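Local coordinates for predicted ATPase involved in replication control, Cdc46/Mcm family (Methanopyrus kandleri AV19, PDB 3F8T), which is an archaeal MCM homolog that probably binds ATP and single-stranded DNA, as replicative helicases of the MCM family do, at residues L57-L62 / G100-F105; V96-L101 / G116-I121; F105-R110 / S120-V125; H151-G156 / L172-V177. The protein carries 2 engineered substitutions. All blocks are in the same frame, centred on the assembly; numbering follows the deposited sequence.

Contact 1: L57-L62 / G100-F105; sequences LDLREL and GLPHRF
The guanidinium of Arg-60 lies flat on Gly-100: the CA of that glycine sits 3.4 Å above the plane, over its centre. At the edge, in the same plane, is Asp-58 OD2. The site is an Asx turn at the end of strand 55-58, which runs parallel to strand 96-99. Asp-58 CG is anti to the backbone N (chi1 -169°), so it stands beside its own carbonyl carbon, where the chain runs on. From there the carboxylate holds Arg-60 twice. Asp-58 OD1 accepts from Arg-60 N at 3.0 Å, met nearly along the C-O bond, and closes the turn. Asp-58 OD2 forms a salt bridge with Arg-60 NH1, also 3.0 Å long, on the syn side, tilted 28° out of the carboxylate plane. An alanine at Asp-58 would probably leave Arg-60 N and NH1 without these mates and set the guanidinium free to turn off Gly-100.

Gly-100 has phi 71° and no side chain. A CB there would fall 2.7 Å from Arg-60 CD, so a bare backbone suits this close fit.

Leu-59 packs next to it, on the carbonyl side of Gly-100. Leu-59 CB is 3.4 Å from Gly-100 O. Leu-59 also touches Leu-118, which links the turn to strand 118-130. The Leu-59 side chain crosses Pro-102 at about a right angle, with Leu-59 CD1 4.1 Å from Pro-102 CD.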
loop_
_atom_site.group_PDB
_atom_site.type_symbol
_atom_site.label_atom_id
_atom_site.label_comp_id
_atom_site.label_asym_id
_atom_site.label_seq_id
_atom_site.Cartn_x
_atom_site.Cartn_y
_atom_site.Cartn_z
ATOM N N LEU A 57 -24.918 17.637 -7.958
ATOM C CA LEU A 57 -25.700 16.939 -8.971
ATOM C C LEU A 57 -25.385 15.458 -8.912
ATOM O O LEU A 57 -24.273 15.054 -9.199
ATOM C CB LEU A 57 -25.435 17.482 -10.387
ATOM C CG LEU A 57 -26.051 16.708 -11.576
ATOM C CD1 LEU A 57 -27.585 16.586 -11.491
ATOM C CD2 LEU A 57 -25.657 17.357 -12.890
ATOM N N ASP A 58 -26.382 14.661 -8.529
ATOM C CA ASP A 58 -26.249 13.215 -8.544
ATOM C C ASP A 58 -26.772 12.718 -9.882
ATOM O O ASP A 58 -27.991 12.738 -10.146
ATOM C CB ASP A 58 -27.000 12.564 -7.376
ATOM C CG ASP A 58 -26.664 11.089 -7.224
ATOM O OD1 ASP A 58 -26.578 10.404 -8.253
ATOM O OD2 ASP A 58 -26.487 10.604 -6.083
ATOM N N LEU A 59 -25.834 12.287 -10.723
ATOM C CA LEU A 59 -26.112 11.871 -12.094
ATOM C C LEU A 59 -27.032 10.663 -12.223
ATOM O O LEU A 59 -27.649 10.460 -13.273
ATOM C CB LEU A 59 -24.788 11.604 -12.825
ATOM C CG LEU A 59 -23.921 12.856 -13.013
ATOM C CD1 LEU A 59 -22.539 12.493 -13.562
ATOM C CD2 LEU A 59 -24.630 13.870 -13.921
ATOM N N ARG A 60 -27.135 9.858 -11.167
ATOM C CA ARG A 60 -28.043 8.698 -11.183
ATOM C C ARG A 60 -29.493 9.147 -11.148
ATOM O O ARG A 60 -30.401 8.342 -11.403
ATOM C CB ARG A 60 -27.827 7.820 -9.959
ATOM C CG ARG A 60 -26.461 7.286 -9.771
ATOM C CD ARG A 60 -26.171 7.501 -8.292
ATOM N NE ARG A 60 -25.038 6.771 -7.805
ATOM C CZ ARG A 60 -24.286 7.166 -6.784
ATOM N NH1 ARG A 60 -24.521 8.318 -6.150
ATOM N NH2 ARG A 60 -23.279 6.406 -6.422
ATOM N N GLU A 61 -29.711 10.414 -10.800
ATOM C CA GLU A 61 -31.059 10.988 -10.720
ATOM C C GLU A 61 -31.556 11.423 -12.103
ATOM O O GLU A 61 -32.678 11.916 -12.232
ATOM C CB GLU A 61 -31.118 12.158 -9.711
ATOM C CG GLU A 61 -30.983 11.701 -8.244
ATOM C CD GLU A 61 -30.938 12.826 -7.200
ATOM O OE1 GLU A 61 -31.077 14.023 -7.536
ATOM O OE2 GLU A 61 -30.769 12.496 -5.999
ATOM N N LEU A 62 -30.715 11.210 -13.121
ATOM C CA LEU A 62 -31.024 11.544 -14.511
ATOM C C LEU A 62 -31.022 10.325 -15.442
ATOM O O LEU A 62 -30.406 9.299 -15.140
ATOM C CB LEU A 62 -30.004 12.559 -15.047
ATOM C CG LEU A 62 -29.981 13.926 -14.363
ATOM C CD1 LEU A 62 -28.844 14.760 -14.868
ATOM C CD2 LEU A 62 -31.301 14.654 -14.589
ATOM N N GLY A 100 -22.210 10.043 -8.568
ATOM C CA GLY A 100 -22.823 8.998 -9.373
ATOM C C GLY A 100 -22.377 8.974 -10.815
ATOM O O GLY A 100 -23.200 8.817 -11.717
ATOM N N LEU A 101 -21.070 9.128 -11.036
ATOM C CA LEU A 101 -20.471 8.964 -12.363
ATOM C C LEU A 101 -20.846 7.630 -12.981
ATOM O O LEU A 101 -20.738 6.605 -12.310
ATOM C CB LEU A 101 -18.936 9.039 -12.282
ATOM C CG LEU A 101 -18.258 10.405 -12.242
ATOM C CD1 LEU A 101 -18.731 11.216 -11.039
ATOM C CD2 LEU A 101 -16.732 10.232 -12.209
ATOM N N PRO A 102 -21.299 7.632 -14.252
ATOM C CA PRO A 102 -21.414 6.368 -14.984
ATOM C C PRO A 102 -20.092 5.593 -14.949
ATOM O O PRO A 102 -19.006 6.190 -14.935
ATOM C CB PRO A 102 -21.748 6.810 -16.407
ATOM C CG PRO A 102 -22.441 8.115 -16.237
ATOM C CD PRO A 102 -21.740 8.780 -15.068
ATOM N N HIS A 103 -20.200 4.268 -14.938
ATOM C CA HIS A 103 -19.071 3.392 -14.636
ATOM C C HIS A 103 -17.844 3.600 -15.529
ATOM O O HIS A 103 -16.706 3.502 -15.054
ATOM C CB HIS A 103 -19.512 1.924 -14.640
ATOM C CG HIS A 103 -18.454 0.982 -14.153
ATOM N ND1 HIS A 103 -18.211 0.763 -12.813
ATOM C CD2 HIS A 103 -17.558 0.222 -14.827
ATOM C CE1 HIS A 103 -17.221 -0.103 -12.682
ATOM N NE2 HIS A 103 -16.807 -0.448 -13.889
ATOM N N ARG A 104 -18.076 3.915 -16.801
ATOM C CA ARG A 104 -16.987 4.104 -17.765
ATOM C C ARG A 104 -16.136 5.356 -17.514
ATOM O O ARG A 104 -15.028 5.466 -18.048
ATOM C CB ARG A 104 -17.514 4.093 -19.208
ATOM C CG ARG A 104 -18.496 5.189 -19.514
ATOM C CD ARG A 104 -18.719 5.393 -21.006
ATOM N NE ARG A 104 -17.676 6.219 -21.614
ATOM C CZ ARG A 104 -17.893 7.097 -22.591
ATOM N NH1 ARG A 104 -19.123 7.289 -23.056
ATOM N NH2 ARG A 104 -16.882 7.803 -23.088
ATOM N N PHE A 105 -16.648 6.293 -16.713
ATOM C CA PHE A 105 -15.905 7.519 -16.394
ATOM C C PHE A 105 -15.087 7.385 -15.098
ATOM O O PHE A 105 -14.385 8.324 -14.694
ATOM C CB PHE A 105 -16.845 8.732 -16.304
ATOM C CG PHE A 105 -17.579 9.033 -17.589
ATOM C CD1 PHE A 105 -18.799 8.424 -17.865
ATOM C CD2 PHE A 105 -17.051 9.926 -18.516
ATOM C CE1 PHE A 105 -19.485 8.700 -19.066
ATOM C CE2 PHE A 105 -17.726 10.206 -19.708
ATOM C CZ PHE A 105 -18.948 9.588 -19.973
#

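Contact 2: V96-L101 / G116-I121; sequences VRFRGL and GALISI
Leu-101 and Ile-119 are the nearest backbone points of the two segments, with CA atoms 7.4 Å apart, so the two segments meet through side chains and not as paired strands. The contact joins two parts of the N-terminal region. Strand 96-99 belongs to the small parallel sheet with strand 55-58, and strand 118-130 is part of the OB fold.

Leu-118 is the central group. Its CG is anti to the backbone N (chi1 172°), and both of its methyls face the 96-101 segment. Leu-118 CD2 reaches between two residues. On one of them, Phe-98, this CD2 of Leu-118 lies 3.5 Å from CB and 3.7 Å from CG, at the root of the aromatic ring, which it approaches obliquely. On the other, Leu-101, the same Leu-118 CD2 lies 3.7 Å from CD1. The second methyl, Leu-118 CD1, is 4.0 Å from Phe-98 CD1.

All the residues that touch here are buried, and the side-chain contacts around Leu-118 are apolar. Leu-164 on strand 160-168 touches both Leu-101 and Leu-118. Ala-74 on helix 74-88 also meets Leu-118, and Glu-78 of the same helix meets Phe-98.

The two methyls of Leu-101 do different jobs. CD1 packs on Leu-118. Leu-101 CD2 lies against the strand backbone at the peptide link from Ile-119 to Ser-120, 3.6 Å from Ile-119 C and 3.6 Å from Ser-120 N.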
loop_
_atom_site.group_PDB
_atom_site.type_symbol
_atom_site.label_atom_id
_atom_site.label_comp_id
_atom_site.label_asym_id
_atom_site.label_seq_id
_atom_site.Cartn_x
_atom_site.Cartn_y
_atom_site.Cartn_z
ATOM N N VAL A 96 -19.547 23.388 -7.113
ATOM C CA VAL A 96 -20.397 22.355 -7.683
ATOM C C VAL A 96 -19.699 21.008 -7.562
ATOM O O VAL A 96 -18.495 20.887 -7.808
ATOM C CB VAL A 96 -20.758 22.670 -9.170
ATOM C CG1 VAL A 96 -21.405 21.468 -9.848
ATOM C CG2 VAL A 96 -21.687 23.885 -9.245
ATOM N N ARG A 97 -20.461 19.999 -7.157
ATOM C CA ARG A 97 -19.942 18.649 -7.051
ATOM C C ARG A 97 -20.833 17.728 -7.867
ATOM O O ARG A 97 -22.039 17.969 -8.002
ATOM C CB ARG A 97 -19.909 18.193 -5.589
ATOM C CG ARG A 97 -18.989 19.022 -4.666
ATOM C CD ARG A 97 -17.495 18.833 -4.980
ATOM N NE ARG A 97 -16.639 19.566 -4.046
ATOM C CZ ARG A 97 -15.985 20.692 -4.334
ATOM N NH1 ARG A 97 -16.067 21.233 -5.542
ATOM N NH2 ARG A 97 -15.233 21.275 -3.406
ATOM N N PHE A 98 -20.237 16.682 -8.414
ATOM C CA PHE A 98 -20.998 15.668 -9.110
ATOM C C PHE A 98 -20.856 14.350 -8.358
ATOM O O PHE A 98 -19.769 14.009 -7.874
ATOM C CB PHE A 98 -20.519 15.510 -10.556
ATOM C CG PHE A 98 -20.603 16.771 -11.381
ATOM C CD1 PHE A 98 -19.560 17.702 -11.369
ATOM C CD2 PHE A 98 -21.708 17.011 -12.201
ATOM C CE1 PHE A 98 -19.623 18.870 -12.150
ATOM C CE2 PHE A 98 -21.781 18.174 -12.989
ATOM C CZ PHE A 98 -20.740 19.103 -12.955
ATOM N N ARG A 99 -21.961 13.618 -8.267
ATOM C CA ARG A 99 -21.960 12.280 -7.693
ATOM C C ARG A 99 -22.523 11.325 -8.732
ATOM O O ARG A 99 -23.220 11.746 -9.670
ATOM C CB ARG A 99 -22.814 12.237 -6.415
ATOM C CG ARG A 99 -22.500 13.336 -5.387
ATOM C CD ARG A 99 -21.135 13.128 -4.715
ATOM N NE ARG A 99 -20.528 14.373 -4.226
ATOM C CZ ARG A 99 -20.744 14.918 -3.025
ATOM N NH1 ARG A 99 -21.571 14.345 -2.158
ATOM N NH2 ARG A 99 -20.133 16.055 -2.690
ATOM N N GLY A 100 -22.210 10.043 -8.568
ATOM C CA GLY A 100 -22.823 8.998 -9.373
ATOM C C GLY A 100 -22.377 8.974 -10.815
ATOM O O GLY A 100 -23.200 8.817 -11.717
ATOM N N LEU A 101 -21.070 9.128 -11.036
ATOM C CA LEU A 101 -20.471 8.964 -12.363
ATOM C C LEU A 101 -20.846 7.630 -12.981
ATOM O O LEU A 101 -20.738 6.605 -12.310
ATOM C CB LEU A 101 -18.936 9.039 -12.282
ATOM C CG LEU A 101 -18.258 10.405 -12.242
ATOM C CD1 LEU A 101 -18.731 11.216 -11.039
ATOM C CD2 LEU A 101 -16.732 10.232 -12.209
ATOM N N GLY A 116 -12.032 17.535 -21.343
ATOM C CA GLY A 116 -13.338 18.180 -21.182
ATOM C C GLY A 116 -14.336 17.435 -20.300
ATOM O O GLY A 116 -15.344 18.012 -19.904
ATOM N N ALA A 117 -14.025 16.177 -19.979
ATOM C CA ALA A 117 -14.939 15.260 -19.292
ATOM C C ALA A 117 -14.750 15.195 -17.773
ATOM O O ALA A 117 -13.629 15.380 -17.253
ATOM C CB ALA A 117 -14.808 13.863 -19.881
ATOM N N LEU A 118 -15.856 14.915 -17.079
ATOM C CA LEU A 118 -15.836 14.566 -15.666
ATOM C C LEU A 118 -15.425 13.108 -15.544
ATOM O O LEU A 118 -16.022 12.221 -16.177
ATOM C CB LEU A 118 -17.232 14.751 -15.049
ATOM C CG LEU A 118 -17.412 14.234 -13.615
ATOM C CD1 LEU A 118 -16.708 15.157 -12.633
ATOM C CD2 LEU A 118 -18.896 14.152 -13.328
ATOM N N ILE A 119 -14.400 12.861 -14.740
ATOM C CA ILE A 119 -13.871 11.518 -14.551
ATOM C C ILE A 119 -13.403 11.339 -13.108
ATOM O O ILE A 119 -13.273 12.321 -12.370
ATOM C CB ILE A 119 -12.667 11.215 -15.517
ATOM C CG1 ILE A 119 -11.398 11.965 -15.078
ATOM C CG2 ILE A 119 -13.040 11.545 -16.984
ATOM C CD1 ILE A 119 -10.109 11.388 -15.610
ATOM N N SER A 120 -13.132 10.089 -12.717
ATOM C CA SER A 120 -12.290 9.870 -11.538
ATOM C C SER A 120 -11.026 9.116 -11.939
ATOM O O SER A 120 -11.017 8.369 -12.932
ATOM C CB SER A 120 -13.040 9.151 -10.407
ATOM O OG SER A 120 -13.019 7.749 -10.570
ATOM N N ILE A 121 -9.947 9.378 -11.207
ATOM C CA ILE A 121 -8.747 8.550 -11.275
ATOM C C ILE A 121 -8.504 7.948 -9.901
ATOM O O ILE A 121 -8.988 8.469 -8.894
ATOM C CB ILE A 121 -7.494 9.338 -11.774
ATOM C CG1 ILE A 121 -7.120 10.507 -10.843
ATOM C CG2 ILE A 121 -7.714 9.800 -13.207
ATOM C CD1 ILE A 121 -5.716 11.104 -11.100
#

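Contact 3: F105-R110 / S120-V125; sequences FRRVER and SIEGVV
Ser-120 holds its OG between the backbone N and the carbonyl carbon (chi1 85°), which sets the oxygen against Arg-107. Arg-107 has positive phi and psi, both 50°. This left-handed backbone turns the loop at that residue, and its N meets the serine hydroxyl. The bond from Arg-107 N to Ser-120 OG is 3.0 Å long and nearly straight, at 170°.

Two backbone bonds complete the grip on Ser-120. Ser-120 N donates to Phe-105 O at 2.9 Å, and Ser-120 O accepts from Val-108 N at 3.0 Å. One residue of strand 118-130 thus fastens the loop at three points, with N, OG and O. Beyond it, water 1 takes the N-H of Glu-122 N at 2.9 Å and lies 2.9 Å from Val-108 O. It bridges loop and strand where they part.

A charged pair lies alongside. Arg-107 and Glu-122 lie side by side and point the same way, both extended. Arg-107 CG passes Glu-122 CB at 4.1 Å. The ion pair between Arg-107 NE and Glu-122 OE1 is long, 3.7 Å, and the carboxylate comes to the edge of the guanidinium. Glu-122 OE1 has a stronger partner in Arg-160.

Strand 118-130 belongs to the OB fold, and Ile-121 pairs through its backbone with Ile-163 of strand 160-168. Ser-120 OG also bonds to Glu-162 OE2, probably as donor. The hydroxyl would then be used in both senses: its O-H would be donated to the carboxylate in a hydrogen bond, while its oxygen accepts the loop N-H.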
loop_
_atom_site.group_PDB
_atom_site.type_symbol
_atom_site.label_atom_id
_atom_site.label_comp_id
_atom_site.label_asym_id
_atom_site.label_seq_id
_atom_site.Cartn_x
_atom_site.Cartn_y
_atom_site.Cartn_z
ATOM N N PHE A 105 -16.648 6.293 -16.713
ATOM C CA PHE A 105 -15.905 7.519 -16.394
ATOM C C PHE A 105 -15.087 7.385 -15.098
ATOM O O PHE A 105 -14.385 8.324 -14.694
ATOM C CB PHE A 105 -16.845 8.732 -16.304
ATOM C CG PHE A 105 -17.579 9.033 -17.589
ATOM C CD1 PHE A 105 -18.799 8.424 -17.865
ATOM C CD2 PHE A 105 -17.051 9.926 -18.516
ATOM C CE1 PHE A 105 -19.485 8.700 -19.066
ATOM C CE2 PHE A 105 -17.726 10.206 -19.708
ATOM C CZ PHE A 105 -18.948 9.588 -19.973
ATOM N N ARG A 106 -15.180 6.225 -14.454
ATOM C CA ARG A 106 -14.499 5.995 -13.166
ATOM C C ARG A 106 -13.187 5.232 -13.340
ATOM O O ARG A 106 -13.089 4.340 -14.189
ATOM C CB ARG A 106 -15.400 5.226 -12.194
ATOM C CG ARG A 106 -16.732 5.894 -11.884
ATOM C CD ARG A 106 -17.382 5.262 -10.663
ATOM N NE ARG A 106 -18.830 5.456 -10.655
ATOM C CZ ARG A 106 -19.602 5.364 -9.572
ATOM N NH1 ARG A 106 -19.067 5.090 -8.381
ATOM N NH2 ARG A 106 -20.916 5.560 -9.673
ATOM N N ARG A 107 -12.194 5.580 -12.520
ATOM C CA ARG A 107 -10.878 4.932 -12.533
ATOM C C ARG A 107 -10.281 4.855 -13.934
ATOM O O ARG A 107 -9.852 3.791 -14.383
ATOM C CB ARG A 107 -10.960 3.538 -11.906
ATOM C CG ARG A 107 -11.390 3.556 -10.451
ATOM C CD ARG A 107 -11.684 2.149 -9.951
ATOM N NE ARG A 107 -12.251 2.190 -8.606
ATOM C CZ ARG A 107 -13.555 2.187 -8.332
ATOM N NH1 ARG A 107 -14.461 2.127 -9.311
ATOM N NH2 ARG A 107 -13.954 2.240 -7.065
ATOM N N VAL A 108 -10.277 5.998 -14.611
ATOM C CA VAL A 108 -9.799 6.124 -15.982
ATOM C C VAL A 108 -8.293 5.858 -16.052
ATOM O O VAL A 108 -7.502 6.448 -15.316
ATOM C CB VAL A 108 -10.153 7.522 -16.566
ATOM C CG1 VAL A 108 -9.357 7.818 -17.820
ATOM C CG2 VAL A 108 -11.650 7.614 -16.853
ATOM N N GLU A 109 -7.914 4.951 -16.945
ATOM C CA GLU A 109 -6.529 4.533 -17.076
ATOM C C GLU A 109 -5.707 5.425 -18.004
ATOM O O GLU A 109 -4.476 5.439 -17.912
ATOM C CB GLU A 109 -6.474 3.065 -17.514
ATOM C CG GLU A 109 -7.074 2.117 -16.480
ATOM C CD GLU A 109 -6.894 0.650 -16.837
ATOM O OE1 GLU A 109 -5.982 0.336 -17.637
ATOM O OE2 GLU A 109 -7.665 -0.185 -16.308
ATOM N N ARG A 110 -6.387 6.158 -18.892
ATOM C CA ARG A 110 -5.748 7.089 -19.832
ATOM C C ARG A 110 -6.558 8.381 -19.922
ATOM O O ARG A 110 -7.602 8.400 -20.551
ATOM C CB ARG A 110 -5.616 6.463 -21.236
ATOM C CG ARG A 110 -4.584 5.348 -21.350
ATOM C CD ARG A 110 -3.206 5.813 -20.893
ATOM N NE ARG A 110 -2.325 4.682 -20.608
ATOM C CZ ARG A 110 -1.434 4.200 -21.465
ATOM N NH1 ARG A 110 -1.291 4.760 -22.662
ATOM N NH2 ARG A 110 -0.682 3.162 -21.128
ATOM N N SER A 120 -13.132 10.089 -12.717
ATOM C CA SER A 120 -12.290 9.870 -11.538
ATOM C C SER A 120 -11.026 9.116 -11.939
ATOM O O SER A 120 -11.017 8.369 -12.932
ATOM C CB SER A 120 -13.040 9.151 -10.407
ATOM O OG SER A 120 -13.019 7.749 -10.570
ATOM N N ILE A 121 -9.947 9.378 -11.207
ATOM C CA ILE A 121 -8.747 8.550 -11.275
ATOM C C ILE A 121 -8.504 7.948 -9.901
ATOM O O ILE A 121 -8.988 8.469 -8.894
ATOM C CB ILE A 121 -7.494 9.338 -11.774
ATOM C CG1 ILE A 121 -7.120 10.507 -10.843
ATOM C CG2 ILE A 121 -7.714 9.800 -13.207
ATOM C CD1 ILE A 121 -5.716 11.104 -11.100
ATOM N N GLU A 122 -7.758 6.850 -9.862
ATOM C CA GLU A 122 -7.364 6.274 -8.602
ATOM C C GLU A 122 -5.925 5.789 -8.691
ATOM O O GLU A 122 -5.544 5.132 -9.664
ATOM C CB GLU A 122 -8.298 5.121 -8.252
ATOM C CG GLU A 122 -8.049 4.491 -6.886
ATOM C CD GLU A 122 -8.994 3.337 -6.646
ATOM O OE1 GLU A 122 -8.836 2.300 -7.316
ATOM O OE2 GLU A 122 -9.910 3.475 -5.813
ATOM N N GLY A 123 -5.128 6.144 -7.690
ATOM C CA GLY A 123 -3.778 5.622 -7.580
ATOM C C GLY A 123 -2.963 6.242 -6.467
ATOM O O GLY A 123 -3.517 6.782 -5.516
ATOM N N VAL A 124 -1.645 6.149 -6.594
ATOM C CA VAL A 124 -0.705 6.558 -5.535
ATOM C C VAL A 124 -0.080 7.890 -5.896
ATOM O O VAL A 124 0.363 8.078 -7.028
ATOM C CB VAL A 124 0.409 5.479 -5.288
ATOM C CG1 VAL A 124 1.451 5.956 -4.250
ATOM C CG2 VAL A 124 -0.219 4.155 -4.813
ATOM N N VAL A 125 -0.083 8.816 -4.933
ATOM C CA VAL A 125 0.487 10.138 -5.134
ATOM C C VAL A 125 2.009 10.029 -5.157
ATOM O O VAL A 125 2.641 9.589 -4.187
ATOM C CB VAL A 125 0.018 11.159 -4.040
ATOM C CG1 VAL A 125 0.591 12.542 -4.312
ATOM C CG2 VAL A 125 -1.516 11.213 -3.955
HETATM O O HOH W 1 -7.520 5.634 -12.499
#

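Contact 4: H151-G156 / L172-V177; sequences HGHRLG and LDALEV
His-153 lays one face of its ring over the backbone of Glu-176, whose N is 3.9 Å above the plane and offset toward the rim. His-153 NE2 comes to 2.7 Å from Leu-175 O, a tight approach, but the angle is too poor for a hydrogen bond. The polar partner of this ring is Leu-150 O, bonded to ND1. An alanine at His-153 would probably leave Leu-150 O without this mate and open a gap over Leu-175 and Glu-176, although the CB contact with Val-177 could remain.

At the root of the side chain, His-153 CB packs on Val-177 CG2 at 3.7 Å. Val-177 CG1 meets Leu-155 CD2 at 3.9 Å, with the two side chains crossing at about a right angle.

The site belongs to the OB fold. Leu-175 and Glu-176 form a classic beta bulge facing Leu-164, where the chain turns a corner between strands 171-174 and 176-180. The 151-156 loop, which follows strand 145-149, runs past this corner.

His-151 meets the strand before the corner. His-151 NE2 donates to Asp-173 OD1 at 2.7 Å, with an angle of 162°. The oxygen lies close to the ring plane and is met on its anti side, 30° out of the carboxylate plane. Asp-173 OD1 is also in a salt bridge with Arg-149 NE. Beside this bond, His-151 CD2 lies 3.6 Å from Ala-174 O.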
loop_
_atom_site.group_PDB
_atom_site.type_symbol
_atom_site.label_atom_id
_atom_site.label_comp_id
_atom_site.label_asym_id
_atom_site.label_seq_id
_atom_site.Cartn_x
_atom_site.Cartn_y
_atom_site.Cartn_z
ATOM N N HIS A 151 -6.654 22.707 -6.321
ATOM C CA HIS A 151 -7.720 23.659 -5.962
ATOM C C HIS A 151 -8.120 23.561 -4.485
ATOM O O HIS A 151 -9.305 23.471 -4.154
ATOM C CB HIS A 151 -8.953 23.461 -6.862
ATOM C CG HIS A 151 -8.660 23.592 -8.325
ATOM N ND1 HIS A 151 -8.223 24.771 -8.895
ATOM C CD2 HIS A 151 -8.733 22.691 -9.333
ATOM C CE1 HIS A 151 -8.039 24.587 -10.191
ATOM N NE2 HIS A 151 -8.344 23.332 -10.482
ATOM N N GLY A 152 -7.131 23.564 -3.594
ATOM C CA GLY A 152 -7.399 23.549 -2.151
ATOM C C GLY A 152 -7.578 22.179 -1.530
ATOM O O GLY A 152 -7.611 22.046 -0.298
ATOM N N HIS A 153 -7.709 21.150 -2.368
ATOM C CA HIS A 153 -7.880 19.787 -1.869
ATOM C C HIS A 153 -6.549 19.221 -1.426
ATOM O O HIS A 153 -5.536 19.396 -2.099
ATOM C CB HIS A 153 -8.524 18.892 -2.916
ATOM C CG HIS A 153 -9.890 19.337 -3.319
ATOM N ND1 HIS A 153 -10.112 20.159 -4.400
ATOM C CD2 HIS A 153 -11.105 19.087 -2.778
ATOM C CE1 HIS A 153 -11.407 20.392 -4.514
ATOM N NE2 HIS A 153 -12.033 19.753 -3.541
ATOM N N ARG A 154 -6.555 18.548 -0.285
ATOM C CA ARG A 154 -5.315 18.075 0.295
ATOM C C ARG A 154 -5.058 16.581 0.079
ATOM O O ARG A 154 -5.978 15.771 -0.039
ATOM C CB ARG A 154 -5.241 18.456 1.779
ATOM C CG ARG A 154 -4.752 19.894 1.993
ATOM C CD ARG A 154 -5.170 20.468 3.338
ATOM N NE ARG A 154 -4.670 19.693 4.476
ATOM C CZ ARG A 154 -3.487 19.867 5.075
ATOM N NH1 ARG A 154 -2.638 20.797 4.657
ATOM N NH2 ARG A 154 -3.150 19.097 6.109
ATOM N N LEU A 155 -3.778 16.252 -0.000
ATOM C CA LEU A 155 -3.299 14.880 -0.075
ATOM C C LEU A 155 -1.779 14.960 0.069
ATOM O O LEU A 155 -1.222 16.071 0.201
ATOM C CB LEU A 155 -3.756 14.180 -1.378
ATOM C CG LEU A 155 -3.748 14.913 -2.716
ATOM C CD1 LEU A 155 -2.331 15.332 -3.143
ATOM C CD2 LEU A 155 -4.400 14.075 -3.796
ATOM N N GLY A 156 -1.099 13.817 0.059
ATOM C CA GLY A 156 0.357 13.822 0.213
ATOM C C GLY A 156 1.021 12.642 -0.476
ATOM O O GLY A 156 0.356 11.668 -0.794
ATOM N N LEU A 172 -5.890 16.994 -14.659
ATOM C CA LEU A 172 -7.155 16.808 -13.977
ATOM C C LEU A 172 -7.343 17.949 -12.994
ATOM O O LEU A 172 -6.522 18.131 -12.091
ATOM C CB LEU A 172 -7.183 15.453 -13.241
ATOM C CG LEU A 172 -8.511 15.072 -12.570
ATOM C CD1 LEU A 172 -9.571 14.791 -13.641
ATOM C CD2 LEU A 172 -8.342 13.870 -11.673
ATOM N N ASP A 173 -8.405 18.732 -13.185
ATOM C CA ASP A 173 -8.784 19.749 -12.222
ATOM C C ASP A 173 -9.651 19.110 -11.152
ATOM O O ASP A 173 -10.818 18.815 -11.379
ATOM C CB ASP A 173 -9.533 20.907 -12.905
ATOM C CG ASP A 173 -8.589 21.847 -13.627
ATOM O OD1 ASP A 173 -7.750 22.468 -12.939
ATOM O OD2 ASP A 173 -8.687 21.973 -14.866
ATOM N N ALA A 174 -9.070 18.914 -9.978
ATOM C CA ALA A 174 -9.720 18.193 -8.903
ATOM C C ALA A 174 -10.961 18.922 -8.383
ATOM O O ALA A 174 -10.932 20.141 -8.146
ATOM C CB ALA A 174 -8.708 17.923 -7.761
ATOM N N LEU A 175 -12.040 18.162 -8.226
ATOM C CA LEU A 175 -13.266 18.624 -7.564
ATOM C C LEU A 175 -13.384 18.047 -6.154
ATOM O O LEU A 175 -13.873 18.705 -5.241
ATOM C CB LEU A 175 -14.494 18.208 -8.377
ATOM C CG LEU A 175 -14.685 18.918 -9.719
ATOM C CD1 LEU A 175 -15.704 18.153 -10.552
ATOM C CD2 LEU A 175 -15.113 20.385 -9.530
ATOM N N GLU A 176 -12.954 16.798 -5.994
ATOM C CA GLU A 176 -12.871 16.176 -4.668
ATOM C C GLU A 176 -11.801 15.088 -4.627
ATOM O O GLU A 176 -11.443 14.514 -5.657
ATOM C CB GLU A 176 -14.219 15.629 -4.158
ATOM C CG GLU A 176 -15.185 15.079 -5.187
ATOM C CD GLU A 176 -16.549 14.711 -4.574
ATOM O OE1 GLU A 176 -16.583 13.877 -3.637
ATOM O OE2 GLU A 176 -17.590 15.244 -5.031
ATOM N N VAL A 177 -11.313 14.823 -3.417
ATOM C CA VAL A 177 -10.244 13.858 -3.171
ATOM C C VAL A 177 -10.738 12.936 -2.059
ATOM O O VAL A 177 -11.184 13.424 -1.017
ATOM C CB VAL A 177 -8.924 14.565 -2.755
ATOM C CG1 VAL A 177 -7.888 13.551 -2.247
ATOM C CG2 VAL A 177 -8.351 15.358 -3.921
#

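Contacts 1 and 2 share Gly-100 and Leu-101, and their centres are 8 Å apart. A probable hydrogen bond from Leu-59 N to Arg-99 O, 2.9 Å, ties the turn after strand 55-58 to strand 96-99. Contacts 2 and 3 both use strand 118-130. A hydrogen bond from Arg-106 NE to Leu-101 O, 2.8 Å, closes the loop between them. Contact 4 joins contact 2 through the salt bridge of Arg-99 NE with Glu-176 OE2, 3.2 Å, and touches contact 3 where Ile-121 meets Leu-172. Contacts 1 and 4 do not touch; their nearest atoms are about 7 Å apart. None of the segments belongs to the five-stranded parallel sheet of the ATPase part.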